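Local coordinates for selenium-binding protein (Sulfolobus tokodaii, PDB 2ECE) that is of unknown function but belongs to the selenium-binding protein family and so may bind selenium, on a beta-propeller scaffold, at residues Tyr109-Lys114 against Pro120-Val125; Phe97-Gly102 against His141-Gly146. All coordinates share one frame; numbering follows the deposited sequence.

Contact 1 of 2, residues Tyr109-Lys114 against Pro120-Val125; sequences YIIDTK and PKIIKV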
ATOM      1  N   TYR A 109       5.939 -14.301  -7.274  1.00 18.93           N
ATOM      2  CA  TYR A 109       5.680 -14.569  -8.680  1.00 19.53           C
ATOM      3  C   TYR A 109       6.293 -13.433  -9.490  1.00 20.42           C
ATOM      4  O   TYR A 109       6.276 -12.271  -9.062  1.00 21.80           O
ATOM      5  CB  TYR A 109       4.175 -14.620  -8.961  1.00 19.74           C
ATOM      6  CG  TYR A 109       3.428 -15.682  -8.192  1.00 20.33           C
ATOM      7  CD1 TYR A 109       2.782 -15.382  -6.993  1.00 18.66           C
ATOM      8  CD2 TYR A 109       3.341 -16.984  -8.679  1.00 21.22           C
ATOM      9  CE1 TYR A 109       2.063 -16.350  -6.303  1.00 18.75           C
ATOM     10  CE2 TYR A 109       2.628 -17.962  -7.995  1.00 20.49           C
ATOM     11  CZ  TYR A 109       1.988 -17.642  -6.810  1.00 20.41           C
ATOM     12  OH  TYR A 109       1.268 -18.609  -6.142  1.00 19.16           O
ATOM     13  N   ILE A 110       6.845 -13.774 -10.649  1.00 20.33           N
ATOM     14  CA  ILE A 110       7.424 -12.788 -11.553  1.00 19.81           C
ATOM     15  C   ILE A 110       6.491 -12.885 -12.755  1.00 22.10           C
ATOM     16  O   ILE A 110       6.474 -13.904 -13.455  1.00 22.01           O
ATOM     17  CB  ILE A 110       8.856 -13.171 -11.984  1.00 20.52           C
ATOM     18  CG1 ILE A 110       9.719 -13.469 -10.750  1.00 20.50           C
ATOM     19  CG2 ILE A 110       9.472 -12.034 -12.788  1.00 20.45           C
ATOM     20  CD1 ILE A 110       9.848 -12.307  -9.781  1.00 20.58           C
ATOM     21  N   ILE A 111       5.706 -11.834 -12.979  1.00 21.39           N
ATOM     22  CA  ILE A 111       4.728 -11.821 -14.060  1.00 21.10           C
ATOM     23  C   ILE A 111       5.086 -10.834 -15.170  1.00 21.48           C
ATOM     24  O   ILE A 111       5.136  -9.622 -14.958  1.00 20.55           O
ATOM     25  CB  ILE A 111       3.322 -11.519 -13.484  1.00 20.49           C
ATOM     26  CG1 ILE A 111       2.994 -12.556 -12.406  1.00 19.64           C
ATOM     27  CG2 ILE A 111       2.266 -11.559 -14.588  1.00 22.89           C
ATOM     28  CD1 ILE A 111       1.712 -12.295 -11.648  1.00 19.18           C
ATOM     29  N   ASP A 112       5.328 -11.378 -16.360  1.00 20.54           N
ATOM     30  CA  ASP A 112       5.716 -10.606 -17.538  1.00 22.37           C
ATOM     31  C   ASP A 112       4.515  -9.917 -18.192  1.00 22.12           C
ATOM     32  O   ASP A 112       3.522 -10.567 -18.511  1.00 24.42           O
ATOM     33  CB  ASP A 112       6.381 -11.549 -18.547  1.00 22.80           C
ATOM     34  CG  ASP A 112       7.172 -10.813 -19.617  1.00 25.37           C
ATOM     35  OD1 ASP A 112       7.062  -9.572 -19.712  1.00 25.43           O
ATOM     36  OD2 ASP A 112       7.906 -11.486 -20.373  1.00 24.01           O
ATOM     37  N   THR A 113       4.608  -8.608 -18.396  1.00 21.45           N
ATOM     38  CA  THR A 113       3.521  -7.862 -19.024  1.00 20.88           C
ATOM     39  C   THR A 113       3.760  -7.618 -20.519  1.00 23.02           C
ATOM     40  O   THR A 113       2.984  -6.911 -21.173  1.00 22.60           O
ATOM     41  CB  THR A 113       3.304  -6.500 -18.346  1.00 20.25           C
ATOM     42  OG1 THR A 113       4.500  -5.717 -18.441  1.00 20.19           O
ATOM     43  CG2 THR A 113       2.923  -6.689 -16.886  1.00 20.99           C
ATOM     44  N   LYS A 114       4.835  -8.194 -21.056  1.00 23.13           N
ATOM     45  CA  LYS A 114       5.150  -8.045 -22.472  1.00 25.36           C
ATOM     46  C   LYS A 114       5.117  -9.411 -23.159  1.00 26.19           C
ATOM     47  O   LYS A 114       5.397 -10.434 -22.533  1.00 24.44           O
ATOM     48  CB  LYS A 114       6.534  -7.397 -22.653  1.00 27.04           C
ATOM     49  CG  LYS A 114       6.604  -5.952 -22.154  1.00 29.55           C
ATOM     50  CD  LYS A 114       7.950  -5.306 -22.451  1.00 33.09           C
ATOM     51  CE  LYS A 114       8.063  -3.921 -21.801  1.00 35.41           C
ATOM     52  NZ  LYS A 114       7.012  -2.972 -22.273  1.00 35.76           N
ATOM     53  N   PRO A 120      -0.855 -10.619 -19.146  1.00 24.33           N
ATOM     54  CA  PRO A 120       0.434 -10.906 -18.507  1.00 23.75           C
ATOM     55  C   PRO A 120       0.536 -12.405 -18.245  1.00 25.26           C
ATOM     56  O   PRO A 120      -0.486 -13.074 -18.108  1.00 23.88           O
ATOM     57  CB  PRO A 120       0.364 -10.108 -17.202  1.00 22.93           C
ATOM     58  CG  PRO A 120      -0.712  -9.062 -17.469  1.00 23.76           C
ATOM     59  CD  PRO A 120      -1.720  -9.834 -18.250  1.00 21.32           C
ATOM     60  N   LYS A 121       1.757 -12.925 -18.174  1.00 25.35           N
ATOM     61  CA  LYS A 121       1.961 -14.348 -17.915  1.00 27.32           C
ATOM     62  C   LYS A 121       3.023 -14.570 -16.846  1.00 25.96           C
ATOM     63  O   LYS A 121       4.034 -13.875 -16.819  1.00 23.77           O
ATOM     64  CB  LYS A 121       2.390 -15.068 -19.201  1.00 29.33           C
ATOM     65  CG  LYS A 121       1.293 -15.215 -20.255  1.00 33.59           C
ATOM     66  CD  LYS A 121       1.843 -15.862 -21.522  1.00 34.37           C
ATOM     67  CE  LYS A 121       0.761 -16.122 -22.564  1.00 35.87           C
ATOM     68  NZ  LYS A 121      -0.189 -17.199 -22.163  1.00 36.15           N
ATOM     69  N   ILE A 122       2.787 -15.539 -15.963  1.00 25.32           N
ATOM     70  CA  ILE A 122       3.750 -15.865 -14.919  1.00 23.85           C
ATOM     71  C   ILE A 122       4.915 -16.544 -15.624  1.00 24.08           C
ATOM     72  O   ILE A 122       4.722 -17.558 -16.293  1.00 25.12           O
ATOM     73  CB  ILE A 122       3.174 -16.869 -13.901  1.00 23.59           C
ATOM     74  CG1 ILE A 122       1.930 -16.291 -13.228  1.00 22.46           C
ATOM     75  CG2 ILE A 122       4.243 -17.232 -12.870  1.00 21.30           C
ATOM     76  CD1 ILE A 122       1.199 -17.303 -12.359  1.00 23.28           C
ATOM     77  N   ILE A 123       6.117 -15.997 -15.487  1.00 22.69           N
ATOM     78  CA  ILE A 123       7.272 -16.594 -16.135  1.00 23.04           C
ATOM     79  C   ILE A 123       8.298 -17.172 -15.168  1.00 25.05           C
ATOM     80  O   ILE A 123       9.240 -17.841 -15.590  1.00 25.37           O
ATOM     81  CB  ILE A 123       7.968 -15.588 -17.093  1.00 24.05           C
ATOM     82  CG1 ILE A 123       8.244 -14.262 -16.381  1.00 22.83           C
ATOM     83  CG2 ILE A 123       7.107 -15.384 -18.331  1.00 24.41           C
ATOM     84  CD1 ILE A 123       9.637 -14.158 -15.804  1.00 21.55           C
ATOM     85  N   LYS A 124       8.111 -16.927 -13.874  1.00 24.59           N
ATOM     86  CA  LYS A 124       9.026 -17.446 -12.859  1.00 25.16           C
ATOM     87  C   LYS A 124       8.410 -17.402 -11.466  1.00 25.71           C
ATOM     88  O   LYS A 124       7.690 -16.462 -11.116  1.00 23.73           O
ATOM     89  CB  LYS A 124      10.339 -16.656 -12.857  1.00 27.02           C
ATOM     90  CG  LYS A 124      11.373 -17.171 -11.844  1.00 30.22           C
ATOM     91  CD  LYS A 124      12.758 -16.579 -12.101  1.00 32.69           C
ATOM     92  CE  LYS A 124      13.830 -17.286 -11.278  1.00 34.43           C
ATOM     93  NZ  LYS A 124      15.203 -16.985 -11.772  1.00 37.04           N
ATOM     94  N   VAL A 125       8.682 -18.435 -10.678  1.00 24.34           N
ATOM     95  CA  VAL A 125       8.177 -18.508  -9.319  1.00 24.93           C
ATOM     96  C   VAL A 125       9.329 -18.766  -8.361  1.00 26.63           C
ATOM     97  O   VAL A 125      10.149 -19.654  -8.593  1.00 26.34           O
ATOM     98  CB  VAL A 125       7.156 -19.652  -9.141  1.00 26.08           C
ATOM     99  CG1 VAL A 125       6.714 -19.733  -7.683  1.00 24.56           C
ATOM    100  CG2 VAL A 125       5.946 -19.430 -10.047  1.00 23.57           C
TER
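Ile-110 and Lys-124 pair as a hydrogen-bonded antiparallel couple, and the register slips by one residue beside them. Backbone bonds carry the hairpin. Ile-110 N gives to Lys-124 O at 2.9 Å, while Ile-110 O takes Ile-123 N at 2.9 Å, almost straight (164°), and Lys-124 N weakly. Ile-123 and Lys-124 together face Ile-110, which is a classic beta bulge. Further along, Asp-112 N meets Lys-121 O at 2.8 Å and Asp-112 O accepts Lys-121 N.

Apolar contacts differ on the two faces. Ile-123, with CG1 set between its backbone N and carbonyl carbon (chi1 51°), swings CD1 back to 3.7 Å from Ile-110 CG2. On the other face Ile-111 CG2 lies 3.5 Å from Pro-120 CB, and Val-125 CG2 lies 3.8 Å from Tyr-109 CD2.

Among polar side chains, Asp-112 OD1 closes an Asx turn by accepting Lys-114 N from above the carboxylate plane, and also forms a salt bridge with Arg-96 NE.

The hairpin forms the outer end of a four-stranded sheet: strand 97-101 flanks 108-112, while Val-64 of strand 60-65 covers Ile-111, Pro-120 and Ile-122.

Contact 2 of 2, residues Phe97-Gly102 against His141-Gly146; sequences FLIVPG and HTVHCG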
ATOM      1  N   PHE A  97       8.124  -6.496 -15.543  1.00 19.81           N
ATOM      2  CA  PHE A  97       7.537  -7.523 -14.698  1.00 19.83           C
ATOM      3  C   PHE A  97       6.870  -7.060 -13.421  1.00 18.88           C
ATOM      4  O   PHE A  97       7.368  -6.168 -12.731  1.00 19.04           O
ATOM      5  CB  PHE A  97       8.606  -8.546 -14.316  1.00 19.07           C
ATOM      6  CG  PHE A  97       9.411  -9.047 -15.478  1.00 19.54           C
ATOM      7  CD1 PHE A  97      10.564  -8.385 -15.881  1.00 19.52           C
ATOM      8  CD2 PHE A  97       9.018 -10.192 -16.164  1.00 19.52           C
ATOM      9  CE1 PHE A  97      11.318  -8.856 -16.954  1.00 20.30           C
ATOM     10  CE2 PHE A  97       9.762 -10.672 -17.239  1.00 19.33           C
ATOM     11  CZ  PHE A  97      10.915 -10.002 -17.633  1.00 20.54           C
ATOM     12  N   LEU A  98       5.739  -7.679 -13.108  1.00 17.65           N
ATOM     13  CA  LEU A  98       5.054  -7.390 -11.860  1.00 19.25           C
ATOM     14  C   LEU A  98       5.683  -8.393 -10.897  1.00 18.62           C
ATOM     15  O   LEU A  98       5.793  -9.583 -11.217  1.00 18.72           O
ATOM     16  CB  LEU A  98       3.546  -7.653 -11.968  1.00 17.97           C
ATOM     17  CG  LEU A  98       2.725  -6.730 -12.877  1.00 18.77           C
ATOM     18  CD1 LEU A  98       1.261  -7.183 -12.865  1.00 18.97           C
ATOM     19  CD2 LEU A  98       2.840  -5.287 -12.390  1.00 17.27           C
ATOM     20  N   ILE A  99       6.120  -7.902  -9.741  1.00 17.48           N
ATOM     21  CA  ILE A  99       6.732  -8.720  -8.697  1.00 15.32           C
ATOM     22  C   ILE A  99       5.603  -8.869  -7.676  1.00 17.01           C
ATOM     23  O   ILE A  99       5.277  -7.915  -6.964  1.00 13.85           O
ATOM     24  CB  ILE A  99       7.932  -7.974  -8.065  1.00 15.52           C
ATOM     25  CG1 ILE A  99       8.887  -7.506  -9.166  1.00 15.90           C
ATOM     26  CG2 ILE A  99       8.676  -8.876  -7.096  1.00 13.98           C
ATOM     27  CD1 ILE A  99       9.475  -8.634  -9.986  1.00 15.34           C
ATOM     28  N   VAL A 100       5.008 -10.062  -7.621  1.00 16.60           N
ATOM     29  CA  VAL A 100       3.864 -10.340  -6.755  1.00 15.76           C
ATOM     30  C   VAL A 100       4.131 -11.357  -5.651  1.00 16.38           C
ATOM     31  O   VAL A 100       4.193 -12.558  -5.906  1.00 16.43           O
ATOM     32  CB  VAL A 100       2.680 -10.848  -7.609  1.00 17.16           C
ATOM     33  CG1 VAL A 100       1.435 -11.029  -6.740  1.00 16.10           C
ATOM     34  CG2 VAL A 100       2.421  -9.868  -8.754  1.00 18.10           C
ATOM     35  N   PRO A 101       4.252 -10.888  -4.397  1.00 16.52           N
ATOM     36  CA  PRO A 101       4.518 -11.792  -3.280  1.00 15.95           C
ATOM     37  C   PRO A 101       3.271 -12.242  -2.525  1.00 16.55           C
ATOM     38  O   PRO A 101       2.221 -11.594  -2.582  1.00 15.41           O
ATOM     39  CB  PRO A 101       5.434 -10.956  -2.397  1.00 15.29           C
ATOM     40  CG  PRO A 101       4.761  -9.604  -2.488  1.00 16.57           C
ATOM     41  CD  PRO A 101       4.449  -9.483  -3.986  1.00 16.15           C
ATOM     42  N   GLY A 102       3.393 -13.358  -1.813  1.00 16.30           N
ATOM     43  CA  GLY A 102       2.279 -13.844  -1.021  1.00 15.52           C
ATOM     44  C   GLY A 102       2.503 -13.375   0.405  1.00 16.98           C
ATOM     45  O   GLY A 102       3.519 -13.727   1.024  1.00 16.27           O
ATOM     46  N   HIS A 141       5.424  -8.353   2.177  1.00 18.01           N
ATOM     47  CA  HIS A 141       4.471  -7.262   2.031  1.00 16.56           C
ATOM     48  C   HIS A 141       4.747  -6.275   0.883  1.00 15.10           C
ATOM     49  O   HIS A 141       4.310  -6.482  -0.248  1.00 15.30           O
ATOM     50  CB  HIS A 141       4.403  -6.508   3.368  1.00 15.81           C
ATOM     51  CG  HIS A 141       3.313  -5.485   3.442  1.00 16.25           C
ATOM     52  ND1 HIS A 141       2.014  -5.800   3.787  1.00 20.13           N
ATOM     53  CD2 HIS A 141       3.328  -4.151   3.214  1.00 15.12           C
ATOM     54  CE1 HIS A 141       1.277  -4.703   3.770  1.00 14.88           C
ATOM     55  NE2 HIS A 141       2.051  -3.688   3.425  1.00 17.87           N
ATOM     56  N   THR A 142       5.488  -5.216   1.182  1.00 14.18           N
ATOM     57  CA  THR A 142       5.784  -4.167   0.205  1.00 14.84           C
ATOM     58  C   THR A 142       6.894  -4.473  -0.803  1.00 15.57           C
ATOM     59  O   THR A 142       7.927  -5.036  -0.446  1.00 15.14           O
ATOM     60  CB  THR A 142       6.161  -2.850   0.922  1.00 14.46           C
ATOM     61  OG1 THR A 142       5.108  -2.481   1.826  1.00 14.83           O
ATOM     62  CG2 THR A 142       6.393  -1.707  -0.109  1.00 13.39           C
ATOM     63  N   VAL A 143       6.668  -4.089  -2.060  1.00 15.53           N
ATOM     64  CA  VAL A 143       7.661  -4.260  -3.117  1.00 17.53           C
ATOM     65  C   VAL A 143       7.985  -2.895  -3.713  1.00 17.71           C
ATOM     66  O   VAL A 143       7.074  -2.151  -4.085  1.00 17.13           O
ATOM     67  CB  VAL A 143       7.149  -5.138  -4.276  1.00 18.16           C
ATOM     68  CG1 VAL A 143       8.227  -5.233  -5.361  1.00 19.99           C
ATOM     69  CG2 VAL A 143       6.781  -6.512  -3.768  1.00 18.05           C
ATOM     70  N   HIS A 144       9.272  -2.565  -3.796  1.00 17.64           N
ATOM     71  CA  HIS A 144       9.704  -1.303  -4.384  1.00 17.39           C
ATOM     72  C   HIS A 144      10.849  -1.542  -5.364  1.00 18.81           C
ATOM     73  O   HIS A 144      11.759  -2.327  -5.083  1.00 19.16           O
ATOM     74  CB  HIS A 144      10.161  -0.317  -3.300  1.00 15.60           C
ATOM     75  CG  HIS A 144       9.039   0.450  -2.674  1.00 14.71           C
ATOM     76  ND1 HIS A 144       8.128   1.169  -3.421  1.00 13.50           N
ATOM     77  CD2 HIS A 144       8.681   0.623  -1.378  1.00 14.66           C
ATOM     78  CE1 HIS A 144       7.255   1.747  -2.615  1.00 16.04           C
ATOM     79  NE2 HIS A 144       7.569   1.434  -1.369  1.00 16.12           N
ATOM     80  N   CYS A 145      10.796  -0.864  -6.508  1.00 18.81           N
ATOM     81  CA  CYS A 145      11.832  -0.983  -7.542  1.00 20.52           C
ATOM     82  C   CYS A 145      12.929   0.048  -7.257  1.00 20.26           C
ATOM     83  O   CYS A 145      12.690   1.256  -7.312  1.00 22.00           O
ATOM     84  CB  CYS A 145      11.216  -0.751  -8.947  1.00 19.13           C
ATOM     85  SG  CYS A 145       9.822   0.429  -8.921  1.00 24.28           S
ATOM     86  N   GLY A 146      14.125  -0.429  -6.932  1.00 19.51           N
ATOM     87  CA  GLY A 146      15.227   0.475  -6.652  1.00 18.69           C
ATOM     88  C   GLY A 146      16.175   0.546  -7.836  1.00 20.85           C
ATOM     89  O   GLY A 146      16.025  -0.219  -8.791  1.00 19.86           O
TER
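Strands 97-101 and 141-145 run nearly antiparallel (162°) with their axes 8.0 Å apart at closest, and no hydrogen bond joins them; they belong to two different sheets, 97-101 to one and 140-145 to the next. Val-143 carries the contact. Its side chain points at the opposing strand and its two methyls divide the work: CG1, anti to the backbone N (chi1 178°), rests 3.9 Å from Ile-99 CB, whereas CG2, beside that N, reaches Pro-101 CD at 3.8 Å. The same CG2 also lies 3.8 Å from Ile-99 O, so one valine branch spans the backbone and the proline ring.

Ile-99 meets the valine at about a right angle. It starts toward the other strand, but the end of its chain leads off, leaving CB and the CG2 branch to do the touching; Ile-99 CG2 is 4.1 Å from Val-143 CG1. Pro-101 comes in obliquely, and its CG also approaches the backbone oxygen of His-141, 3.9 Å from His-141 O. With an alanine in place of Val-143, both methyls would go, which would probably open a gap beside Ile-99 CB and leave the Pro-101 ring without its apolar partner on the opposing strand.

Ile-150 and Ile-152 of the adjacent strand 150-154 extend this apolar layer around Val-143, and Ile-150 touches Ile-99 too. At the far end of the second strand, Cys-145 is tied by a disulfide to Cys-81, a covalent link between the chain following strand 77-78 and strand 140-145.

Packing of successive antiparallel sheets through side chains, without hydrogen bonds between them, is how neighbouring blades meet in a beta-propeller, the fold of this protein; here Val-143, Ile-99 and Pro-101 fill the join.

In the fold
Contact 1 joins two strands of one blade largely by backbone bonds, with side chains packed on both faces, whereas contact 2 joins two blades by side chains. The centre of contact 1 lies about 21 Å from the centre of the chain, on the outer edge of its sheet, and the contact mixes buried residues with the exposed Lys-121 and Ile-123. Contact 2 is wholly buried and apolar, its centre about 11 Å from that of the chain. Strands 97-101 and 108-112 are neighbours in the same sheet, stitched by the probable bonds Ile-111 O to Leu-98 N (2.7 Å) and Tyr-109 N to Val-100 O (2.8 Å). One sheet therefore shares both contacts.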